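Local coordinates for salicylic acid-binding protein 2 (Nicotiana tabacum, PDB 1XKL) that hydrolyses methyl salicylate to salicylate and methanol, releasing the active hormone that triggers systemic acquired resistance in plant innate immunity, at residues R53-Y58 with G84-L89; H11-G16 with H80-M85; K5-V10 with A30-T35; D72-L77 with K97-V102. One frame throughout, in Å; residues are numbered along the deposited sequence.

In the fold
All four contacts belong to one alpha/beta hydrolase core. Contacts 3 and 4 are neighbouring strand pairs in its parallel sheet (order 33-36, 6-10, 75-80, 98-104), with centres about 10 Å apart; strands 6-10 and 75-80 are neighbours and bond directly through His6 O and Ile76 N. Both strands run on into contact 2, where strand 75-80 leads to the catalytic Ser81 and strand 6-10 to the loop 11-16, around the bound benzoxathiin. Contact 1 shares Gly84 and Met85 with contact 2, its centre about 10 Å away, and Tyr58 reaches across to His11 and Leu82. Leu87, on the same helix, packs against Val10 of contact 3 and Leu77 of contact 4.

Contact 1: R53-Y58 with G84-L89; sequences RTLYDY and GMNLGL
Leu55 and Tyr56, in the first turn of helix 55-67, approach helix 83-93 with CA atoms no nearer than 7.3 Å (Leu55 CA to Asn86 CA), and no hydrogen bond joins the two segments, which leaves the contact to side chains. Leu55 carries most of it. Its CG stands anti to the backbone N (chi1 -178°), which carries both methyls toward the other helix: CD2 presses on Leu89 CD1 at 3.3 Å, tighter than usual for two carbons, and also meets Met85 CB at 3.9 Å, while CD1 turns to the amide of Asn86. Met85, present as selenomethionine, meets Leu55 through CB and its backbone O. The second branch of Leu89, CD2, rests on the backbone of Tyr56, 3.7 Å from its CA; Tyr56 CB points away from helix 83-93, though CB and ring atom CD2 still touch Leu89. Tyr58 comes at Asn86 from another direction, the long axes of the two side chains nearly perpendicular and the ring and amide planes 63° apart, with Leu55 CD1 in plane at the ring edge. Just before the helix, Thr54 acts as N-cap: its OG1 takes the N-H of Asp57 at 3.2 Å, and Asp185 takes that of Leu55. Leu186, also of helix 183-188, covers Leu55 and Met85. The contact therefore packs the start of helix 55-67 against the helix that follows the nucleophile. Its chemistry is mostly apolar, with the Asn86 amide as its polar member, and the helices are held here by close fit of leucine branches.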
# COMPACT_ATOMS: atom_id res chain seq x y z
N ARG A 53 -3.21 -6.29 -28.49
CA ARG A 53 -4.52 -6.84 -28.80
C ARG A 53 -4.49 -7.90 -29.90
O ARG A 53 -5.49 -8.55 -30.15
CB ARG A 53 -5.48 -5.71 -29.15
CG ARG A 53 -4.84 -4.59 -29.95
CD ARG A 53 -5.65 -3.30 -29.85
NE ARG A 53 -5.13 -2.36 -28.85
CZ ARG A 53 -5.11 -2.57 -27.54
NH1 ARG A 53 -5.58 -3.69 -27.03
NH2 ARG A 53 -4.63 -1.63 -26.73
N THR A 54 -3.33 -8.08 -30.53
CA THR A 54 -3.17 -9.08 -31.59
C THR A 54 -1.85 -9.84 -31.42
O THR A 54 -0.91 -9.33 -30.80
CB THR A 54 -3.14 -8.46 -33.00
OG1 THR A 54 -1.92 -7.73 -33.18
CG2 THR A 54 -4.33 -7.54 -33.21
N LEU A 55 -1.78 -11.03 -32.00
CA LEU A 55 -0.55 -11.82 -31.90
C LEU A 55 0.59 -11.04 -32.56
O LEU A 55 1.75 -11.14 -32.15
CB LEU A 55 -0.71 -13.18 -32.59
CG LEU A 55 0.52 -14.09 -32.51
CD1 LEU A 55 0.78 -14.45 -31.05
CD2 LEU A 55 0.30 -15.34 -33.33
N TYR A 56 0.26 -10.26 -33.58
CA TYR A 56 1.26 -9.47 -34.28
C TYR A 56 1.96 -8.45 -33.37
O TYR A 56 3.17 -8.29 -33.44
CB TYR A 56 0.65 -8.77 -35.50
CG TYR A 56 1.68 -8.11 -36.38
CD1 TYR A 56 2.18 -6.84 -36.08
CD2 TYR A 56 2.20 -8.77 -37.49
CE1 TYR A 56 3.18 -6.25 -36.85
CE2 TYR A 56 3.20 -8.20 -38.26
CZ TYR A 56 3.69 -6.94 -37.94
OH TYR A 56 4.69 -6.37 -38.70
N ASP A 57 1.19 -7.77 -32.51
CA ASP A 57 1.77 -6.79 -31.59
C ASP A 57 2.70 -7.49 -30.60
O ASP A 57 3.73 -6.95 -30.20
CB ASP A 57 0.69 -6.08 -30.76
CG ASP A 57 -0.30 -5.28 -31.61
OD1 ASP A 57 0.06 -4.87 -32.73
OD2 ASP A 57 -1.42 -5.06 -31.12
N TYR A 58 2.30 -8.69 -30.18
CA TYR A 58 3.07 -9.49 -29.24
C TYR A 58 4.37 -10.02 -29.84
O TYR A 58 5.38 -10.14 -29.15
CB TYR A 58 2.19 -10.65 -28.75
CG TYR A 58 2.84 -11.64 -27.81
CD1 TYR A 58 3.59 -11.20 -26.71
CD2 TYR A 58 2.66 -13.01 -27.99
CE1 TYR A 58 4.15 -12.13 -25.82
CE2 TYR A 58 3.21 -13.93 -27.11
CZ TYR A 58 3.95 -13.49 -26.03
OH TYR A 58 4.48 -14.42 -25.16
N GLY A 84 5.42 -21.08 -30.39
CA GLY A 84 5.21 -21.69 -31.68
C GLY A 84 4.29 -20.85 -32.55
O GLY A 84 4.40 -20.85 -33.78
N MSE A 85 3.37 -20.12 -31.91
CA MSE A 85 2.46 -19.26 -32.67
C MSE A 85 3.25 -18.05 -33.18
O MSE A 85 3.02 -17.59 -34.30
CB MSE A 85 1.29 -18.79 -31.81
CG MSE A 85 0.37 -19.90 -31.29
SE MSE A 85 -0.47 -20.95 -32.71
CE MSE A 85 -1.46 -19.52 -33.57
N ASN A 86 4.18 -17.56 -32.37
CA ASN A 86 5.01 -16.41 -32.76
C ASN A 86 5.88 -16.82 -33.94
O ASN A 86 6.11 -16.04 -34.86
CB ASN A 86 5.92 -15.97 -31.60
CG ASN A 86 5.15 -15.55 -30.38
OD1 ASN A 86 5.11 -16.25 -29.37
ND2 ASN A 86 4.50 -14.40 -30.47
N LEU A 87 6.38 -18.05 -33.89
CA LEU A 87 7.22 -18.57 -34.96
C LEU A 87 6.49 -18.51 -36.30
O LEU A 87 7.09 -18.22 -37.33
CB LEU A 87 7.59 -20.02 -34.67
CG LEU A 87 9.05 -20.29 -34.32
CD1 LEU A 87 9.44 -19.53 -33.07
CD2 LEU A 87 9.23 -21.78 -34.15
N GLY A 88 5.19 -18.79 -36.27
CA GLY A 88 4.40 -18.79 -37.49
C GLY A 88 4.42 -17.49 -38.26
O GLY A 88 4.46 -17.50 -39.49
N LEU A 89 4.39 -16.37 -37.55
CA LEU A 89 4.41 -15.08 -38.22
C LEU A 89 5.76 -14.85 -38.88
O LEU A 89 5.85 -14.27 -39.96
CB LEU A 89 4.11 -13.94 -37.24
CG LEU A 89 2.66 -13.65 -36.87
CD1 LEU A 89 2.09 -14.80 -36.05
CD2 LEU A 89 2.59 -12.36 -36.08

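Contact 2: H11-G16 with H80-M85; sequences HGACHG and HSLGGM. With STH (2-amino-4H-1,3-benzoxathiin-4-ol), chain E.
The His80 ring has Gly12 N at its edge, near the ring plane, and Ser81 CB over the centre of one face, 3.7 Å above it; the His11 ring carries His15 O and Gly16 CA on one face. Here the loop 11-16 meets the nucleophile elbow of the alpha/beta hydrolase fold, the sharp turn that lifts Ser81 between strand 75-80 and helix 83-93. Ser81 has the strained backbone usual there (phi 52°, psi -124°), in a type II' turn from His80 to Gly83. Glycines allow the close approach: the lack of a side chain lets Gly12 CA lie 3.2 Å from His80 O and Gly83 CA 3.4 Å from His11 O. No direct hydrogen bond crosses the contact. Instead a water accepts from Gly12 N and bonds His80 ND1, whose ring also gives its NE2 to His238 O. Two bonds within the loop brace it: His11 ND1 donates to Gly12 O at 2.7 Å with the acceptor exactly in the ring plane, and His15 ND1 reaches Ala13 O from above the carbonyl plane. Ala13, a salicylate-binding residue, touches Leu82 CD2 with its CB, and both line the pocket of the benzoxathiin. Ser81 forms the acyl-ester intermediate and is completed as a charge relay by His238 and Asp210; its OG bonds His238 NE2. In this crystal OG is joined covalently to the ligand's C7 at 1.4 Å, while the ligand sulphur S7 sits 3.1 Å from Ala13 N.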
# COMPACT_ATOMS: atom_id res chain seq x y z
N HIS A 11 10.44 -17.69 -26.39
CA HIS A 11 9.77 -18.17 -25.18
C HIS A 11 8.25 -18.29 -25.33
O HIS A 11 7.67 -17.82 -26.31
CB HIS A 11 10.10 -17.23 -24.02
CG HIS A 11 9.54 -15.85 -24.21
ND1 HIS A 11 8.21 -15.55 -23.98
CD2 HIS A 11 10.12 -14.70 -24.63
CE1 HIS A 11 8.00 -14.27 -24.26
NE2 HIS A 11 9.14 -13.74 -24.66
N GLY A 12 7.64 -18.92 -24.33
CA GLY A 12 6.20 -19.11 -24.32
C GLY A 12 5.50 -18.03 -23.53
O GLY A 12 6.12 -17.04 -23.12
N ALA A 13 4.21 -18.21 -23.28
CA ALA A 13 3.41 -17.24 -22.55
C ALA A 13 3.80 -17.07 -21.10
O ALA A 13 4.11 -18.04 -20.39
CB ALA A 13 1.94 -17.61 -22.65
N CYS A 14 3.77 -15.82 -20.65
CA CYS A 14 4.11 -15.48 -19.27
C CYS A 14 5.60 -15.62 -18.97
O CYS A 14 6.02 -15.39 -17.84
CB CYS A 14 3.30 -16.34 -18.29
SG CYS A 14 1.49 -16.17 -18.40
N HIS A 15 6.39 -16.01 -19.97
CA HIS A 15 7.84 -16.16 -19.77
C HIS A 15 8.64 -15.13 -20.55
O HIS A 15 8.08 -14.15 -21.05
CB HIS A 15 8.28 -17.58 -20.15
CG HIS A 15 7.83 -18.63 -19.18
ND1 HIS A 15 6.50 -18.92 -18.96
CD2 HIS A 15 8.53 -19.41 -18.32
CE1 HIS A 15 6.40 -19.83 -18.01
NE2 HIS A 15 7.62 -20.15 -17.61
N GLY A 16 9.95 -15.33 -20.65
CA GLY A 16 10.80 -14.39 -21.37
C GLY A 16 12.13 -14.99 -21.80
O GLY A 16 12.37 -16.18 -21.59
N HIS A 80 8.93 -22.18 -28.02
CA HIS A 80 8.46 -22.97 -26.89
C HIS A 80 7.05 -22.56 -26.49
O HIS A 80 6.73 -21.37 -26.46
CB HIS A 80 9.42 -22.77 -25.72
CG HIS A 80 8.93 -23.36 -24.43
ND1 HIS A 80 8.56 -22.59 -23.35
CD2 HIS A 80 8.74 -24.65 -24.05
CE1 HIS A 80 8.16 -23.38 -22.37
NE2 HIS A 80 8.26 -24.63 -22.77
N SER A 81 6.21 -23.55 -26.20
CA SER A 81 4.93 -23.34 -25.81
C SER A 81 4.18 -22.40 -26.79
O SER A 81 4.13 -22.70 -27.98
CB SER A 81 4.97 -22.78 -24.39
OG SER A 81 3.98 -22.85 -23.41
N LEU A 82 3.63 -21.29 -26.31
CA LEU A 82 2.90 -20.33 -27.14
C LEU A 82 3.83 -19.71 -28.17
O LEU A 82 3.37 -19.09 -29.13
CB LEU A 82 2.28 -19.21 -26.27
CG LEU A 82 1.51 -18.09 -27.00
CD1 LEU A 82 0.33 -18.73 -27.74
CD2 LEU A 82 1.00 -17.03 -26.01
N GLY A 83 5.13 -19.89 -27.97
CA GLY A 83 6.12 -19.34 -28.88
C GLY A 83 5.99 -19.89 -30.28
O GLY A 83 6.41 -19.25 -31.25
N GLY A 84 5.42 -21.08 -30.39
CA GLY A 84 5.21 -21.69 -31.68
C GLY A 84 4.29 -20.85 -32.55
O GLY A 84 4.40 -20.85 -33.78
N MSE A 85 3.37 -20.12 -31.91
CA MSE A 85 2.46 -19.26 -32.67
C MSE A 85 3.25 -18.05 -33.18
O MSE A 85 3.02 -17.59 -34.30
CB MSE A 85 1.29 -18.79 -31.81
CG MSE A 85 0.37 -19.90 -31.29
SE MSE A 85 -0.47 -20.95 -32.71
CE MSE A 85 -1.46 -19.52 -33.57
C8 STH E . 1.17 -21.22 -23.28
O8 STH E . 0.36 -20.53 -24.13
C1 STH E . 0.66 -22.35 -22.46
C2 STH E . 1.58 -23.07 -21.54
C3 STH E . 1.09 -24.15 -20.76
C4 STH E . -0.29 -24.52 -20.83
C5 STH E . -1.19 -23.83 -21.70
C6 STH E . -0.73 -22.76 -22.49
C7 STH E . 3.51 -21.90 -22.47
O2 STH E . 2.95 -22.73 -21.45
N7 STH E . 4.60 -21.24 -21.92
S7 STH E . 2.53 -20.86 -23.21
O HOH W 1 9.53 -20.18 -22.34

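Contact 3: K5-V10 with A30-T35; sequences KHFVLV and AGHKVT
From His6-Lys33 through Phe7-Val34 to Val8-Thr35, strands 6-10 and 33-35 pair in parallel with their axes 4.7 Å apart and 18° from each other. The ladder runs Lys33 N to Lys5 O, Phe7 N to Lys33 O, Thr35 N to Phe7 O and Leu9 N to Thr35 O. On the sheet face of His6 and Thr35, the imidazole, with CG anti to the backbone N (chi1 -172°), turns its NE2 to Thr35 OG1 at 2.7 Å, the hydroxyl lying in the ring plane. Lys33 CE sits over one face of that ring, 3.7 Å from its centroid, and Val8 CG2 over the other; ND1 is held by Glu73. These strands and helix 23-29 form a right-handed beta-alpha-beta unit placing 33-36 at the sheet's edge, and Gly31 ends the helix in a Schellman motif. On the Phe7 and Val34 face the edge of Phe7 points at the face of His32 in a T-shaped pair (centroids 5.4 Å, planes 83°), under helix 245-258. His32 ND1 in turn accepts, in its ring plane, from Lys5 N at 2.7 Å. Further along, Leu9 CD1 meets Val34 CG1 at 3.7 Å.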
# COMPACT_ATOMS: atom_id res chain seq x y z
N LYS A 5 25.69 -21.73 -36.69
CA LYS A 5 24.43 -21.09 -37.09
C LYS A 5 23.85 -20.16 -36.04
O LYS A 5 24.32 -20.09 -34.91
CB LYS A 5 23.39 -22.14 -37.47
CG LYS A 5 23.67 -22.88 -38.78
CD LYS A 5 22.51 -23.79 -39.18
CE LYS A 5 22.81 -24.53 -40.48
NZ LYS A 5 24.11 -25.28 -40.39
N HIS A 6 22.80 -19.44 -36.43
CA HIS A 6 22.14 -18.50 -35.54
C HIS A 6 20.82 -19.07 -35.03
O HIS A 6 19.88 -19.27 -35.79
CB HIS A 6 21.89 -17.18 -36.28
CG HIS A 6 21.38 -16.08 -35.41
ND1 HIS A 6 21.04 -14.84 -35.90
CD2 HIS A 6 21.13 -16.03 -34.08
CE1 HIS A 6 20.61 -14.07 -34.92
NE2 HIS A 6 20.65 -14.77 -33.80
N PHE A 7 20.77 -19.34 -33.72
CA PHE A 7 19.59 -19.87 -33.06
C PHE A 7 18.76 -18.74 -32.46
O PHE A 7 19.25 -17.97 -31.64
CB PHE A 7 19.99 -20.84 -31.95
CG PHE A 7 20.37 -22.21 -32.43
CD1 PHE A 7 19.40 -23.17 -32.67
CD2 PHE A 7 21.71 -22.53 -32.66
CE1 PHE A 7 19.75 -24.45 -33.13
CE2 PHE A 7 22.07 -23.80 -33.12
CZ PHE A 7 21.09 -24.76 -33.36
N VAL A 8 17.50 -18.63 -32.88
CA VAL A 8 16.59 -17.62 -32.37
C VAL A 8 15.63 -18.34 -31.46
O VAL A 8 14.78 -19.12 -31.92
CB VAL A 8 15.84 -16.93 -33.52
CG1 VAL A 8 14.78 -16.00 -32.97
CG2 VAL A 8 16.84 -16.17 -34.39
N LEU A 9 15.75 -18.08 -30.16
CA LEU A 9 14.92 -18.73 -29.16
C LEU A 9 13.73 -17.87 -28.77
O LEU A 9 13.87 -16.73 -28.35
CB LEU A 9 15.77 -19.08 -27.94
CG LEU A 9 17.11 -19.79 -28.21
CD1 LEU A 9 17.74 -20.20 -26.87
CD2 LEU A 9 16.88 -21.03 -29.07
N VAL A 10 12.54 -18.44 -28.92
CA VAL A 10 11.30 -17.75 -28.63
C VAL A 10 10.55 -18.42 -27.50
O VAL A 10 10.07 -19.55 -27.63
CB VAL A 10 10.42 -17.72 -29.88
CG1 VAL A 10 9.22 -16.83 -29.67
CG2 VAL A 10 11.26 -17.26 -31.06
N ALA A 30 28.94 -24.59 -28.40
CA ALA A 30 29.06 -25.36 -29.64
C ALA A 30 29.52 -24.49 -30.80
O ALA A 30 29.64 -24.97 -31.94
CB ALA A 30 27.73 -26.04 -29.97
N GLY A 31 29.76 -23.21 -30.52
CA GLY A 31 30.22 -22.29 -31.54
C GLY A 31 29.10 -21.61 -32.31
O GLY A 31 29.33 -21.03 -33.37
N HIS A 32 27.90 -21.67 -31.77
CA HIS A 32 26.75 -21.06 -32.43
C HIS A 32 26.35 -19.75 -31.77
O HIS A 32 26.64 -19.51 -30.60
CB HIS A 32 25.58 -22.04 -32.41
CG HIS A 32 25.83 -23.31 -33.16
ND1 HIS A 32 25.97 -23.35 -34.53
CD2 HIS A 32 25.99 -24.58 -32.72
CE1 HIS A 32 26.19 -24.60 -34.91
NE2 HIS A 32 26.21 -25.36 -33.83
N LYS A 33 25.68 -18.90 -32.55
CA LYS A 33 25.19 -17.61 -32.07
C LYS A 33 23.77 -17.85 -31.56
O LYS A 33 23.01 -18.61 -32.17
CB LYS A 33 25.18 -16.59 -33.21
CG LYS A 33 24.51 -15.26 -32.89
CD LYS A 33 24.57 -14.34 -34.11
CE LYS A 33 23.81 -13.04 -33.90
NZ LYS A 33 24.33 -12.23 -32.76
N VAL A 34 23.41 -17.20 -30.46
CA VAL A 34 22.09 -17.38 -29.88
C VAL A 34 21.43 -16.06 -29.50
O VAL A 34 22.07 -15.15 -28.97
CB VAL A 34 22.17 -18.24 -28.60
CG1 VAL A 34 20.81 -18.35 -27.91
CG2 VAL A 34 22.70 -19.62 -28.95
N THR A 35 20.13 -15.94 -29.80
CA THR A 35 19.38 -14.75 -29.44
C THR A 35 18.15 -15.19 -28.65
O THR A 35 17.24 -15.80 -29.21
CB THR A 35 18.91 -13.95 -30.68
OG1 THR A 35 20.05 -13.51 -31.44
CG2 THR A 35 18.11 -12.73 -30.25

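Contact 4: D72-L77 with K97-V102; sequences DEKVIL and KIYAAV
Lys74 crosses the Tyr99 ring at about a right angle, with CB over one face, 3.6 Å from the ring centroid and 22° off the normal; the chain, bent at chi3 (67°), carries CD and CE along the CE2-CD2 edge and leaves NZ beyond it, 3.5 Å from Tyr99 CD2. This is the more open end of the contact. A water accepts from Lys74 N and bonds Tyr99 OH at 3.2 Å, and Lys5 makes a cation-pi contact with the same ring. Inward the packing becomes close and apolar. Leu77 CD1 meets Ile98 CD1 at 3.5 Å on the face where helix 83-93 lies, with Leu87 and Met91 against them; on the other face Ile76 CG1 comes to the edge of the Tyr99 ring at CD1, 4.0 Å away, and CG2 faces Val102 CG2 more loosely, beneath helix 245-258. The backbones run parallel, joining strand 75-80 to strand 98-104 across the middle of the hydrolase sheet, the two ends of a beta-alpha-beta unit through helix 83-93. Pairing is interrupted where the second chain turns a corner at Tyr99. Up to the corner, Val75 N gives to Lys97 O and Val75 O takes Tyr99 N, both at 2.9 Å; after it, Leu77 N reaches Ala100 O at 3.2 Å and Val102 N binds Leu77 O at 2.7 Å. The amine of buried Lys97 is met by Met66 O. At the open end Lys74 supplies hydrocarbon to one face of Tyr99, and the ring would be expected to ease the positive charge of Lys5 on the opposite face.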
# COMPACT_ATOMS: atom_id res chain seq x y z
N ASP A 72 21.38 -13.34 -46.28
CA ASP A 72 22.44 -14.27 -46.64
C ASP A 72 22.78 -14.96 -45.32
O ASP A 72 23.61 -15.85 -45.25
CB ASP A 72 23.68 -13.54 -47.19
CG ASP A 72 24.62 -13.07 -46.09
OD1 ASP A 72 25.85 -13.28 -46.23
OD2 ASP A 72 24.15 -12.49 -45.09
N GLU A 73 22.10 -14.49 -44.28
CA GLU A 73 22.26 -14.99 -42.93
C GLU A 73 20.95 -15.64 -42.50
O GLU A 73 20.00 -14.95 -42.15
CB GLU A 73 22.60 -13.85 -41.99
CG GLU A 73 22.50 -14.22 -40.53
CD GLU A 73 22.42 -13.02 -39.61
OE1 GLU A 73 22.30 -13.23 -38.39
OE2 GLU A 73 22.47 -11.88 -40.11
N LYS A 74 20.90 -16.97 -42.54
CA LYS A 74 19.69 -17.68 -42.16
C LYS A 74 19.75 -18.07 -40.68
O LYS A 74 20.81 -18.07 -40.07
CB LYS A 74 19.53 -18.92 -43.04
CG LYS A 74 19.50 -18.59 -44.53
CD LYS A 74 19.48 -19.83 -45.41
CE LYS A 74 18.19 -20.62 -45.24
NZ LYS A 74 18.20 -21.87 -46.07
N VAL A 75 18.59 -18.39 -40.10
CA VAL A 75 18.56 -18.76 -38.69
C VAL A 75 17.74 -20.01 -38.45
O VAL A 75 17.09 -20.54 -39.35
CB VAL A 75 17.95 -17.63 -37.82
CG1 VAL A 75 18.63 -16.31 -38.11
CG2 VAL A 75 16.45 -17.54 -38.06
N ILE A 76 17.79 -20.49 -37.21
CA ILE A 76 17.04 -21.65 -36.78
C ILE A 76 16.12 -21.14 -35.68
O ILE A 76 16.59 -20.69 -34.63
CB ILE A 76 17.97 -22.74 -36.21
CG1 ILE A 76 18.95 -23.20 -37.28
CG2 ILE A 76 17.15 -23.92 -35.70
CD1 ILE A 76 20.11 -24.00 -36.75
N LEU A 77 14.82 -21.19 -35.94
CA LEU A 77 13.83 -20.72 -34.98
C LEU A 77 13.43 -21.82 -34.02
O LEU A 77 13.15 -22.95 -34.43
CB LEU A 77 12.58 -20.20 -35.70
CG LEU A 77 12.67 -18.83 -36.37
CD1 LEU A 77 11.39 -18.53 -37.13
CD2 LEU A 77 12.89 -17.77 -35.29
N LYS A 97 14.56 -17.20 -44.83
CA LYS A 97 15.66 -16.91 -43.93
C LYS A 97 15.66 -17.87 -42.75
O LYS A 97 16.28 -17.62 -41.72
CB LYS A 97 15.58 -15.46 -43.46
CG LYS A 97 15.81 -14.48 -44.62
CD LYS A 97 16.15 -13.07 -44.18
CE LYS A 97 14.94 -12.34 -43.63
NZ LYS A 97 15.24 -10.89 -43.38
N ILE A 98 14.99 -19.01 -42.92
CA ILE A 98 14.89 -19.99 -41.86
C ILE A 98 15.24 -21.41 -42.32
O ILE A 98 14.57 -21.97 -43.18
CB ILE A 98 13.47 -19.99 -41.29
CG1 ILE A 98 13.10 -18.55 -40.89
CG2 ILE A 98 13.37 -20.94 -40.11
CD1 ILE A 98 11.62 -18.34 -40.64
N TYR A 99 16.29 -22.00 -41.74
CA TYR A 99 16.69 -23.35 -42.10
C TYR A 99 15.59 -24.32 -41.69
O TYR A 99 15.24 -25.25 -42.42
CB TYR A 99 18.00 -23.75 -41.40
CG TYR A 99 19.22 -23.01 -41.89
CD1 TYR A 99 19.94 -22.17 -41.04
CD2 TYR A 99 19.68 -23.17 -43.20
CE1 TYR A 99 21.09 -21.50 -41.48
CE2 TYR A 99 20.83 -22.51 -43.65
CZ TYR A 99 21.53 -21.68 -42.78
OH TYR A 99 22.65 -21.03 -43.24
N ALA A 100 15.04 -24.09 -40.51
CA ALA A 100 13.99 -24.94 -39.99
C ALA A 100 13.36 -24.29 -38.78
O ALA A 100 13.98 -23.44 -38.12
CB ALA A 100 14.56 -26.30 -39.61
N ALA A 101 12.13 -24.69 -38.48
CA ALA A 101 11.41 -24.17 -37.34
C ALA A 101 11.21 -25.32 -36.37
O ALA A 101 10.68 -26.36 -36.73
CB ALA A 101 10.05 -23.61 -37.80
N VAL A 102 11.65 -25.12 -35.13
CA VAL A 102 11.54 -26.14 -34.11
C VAL A 102 10.47 -25.77 -33.10
O VAL A 102 10.50 -24.67 -32.52
CB VAL A 102 12.89 -26.34 -33.38
CG1 VAL A 102 12.80 -27.50 -32.41
CG2 VAL A 102 13.99 -26.59 -34.41
O HOH W 2 23.59 -18.32 -41.83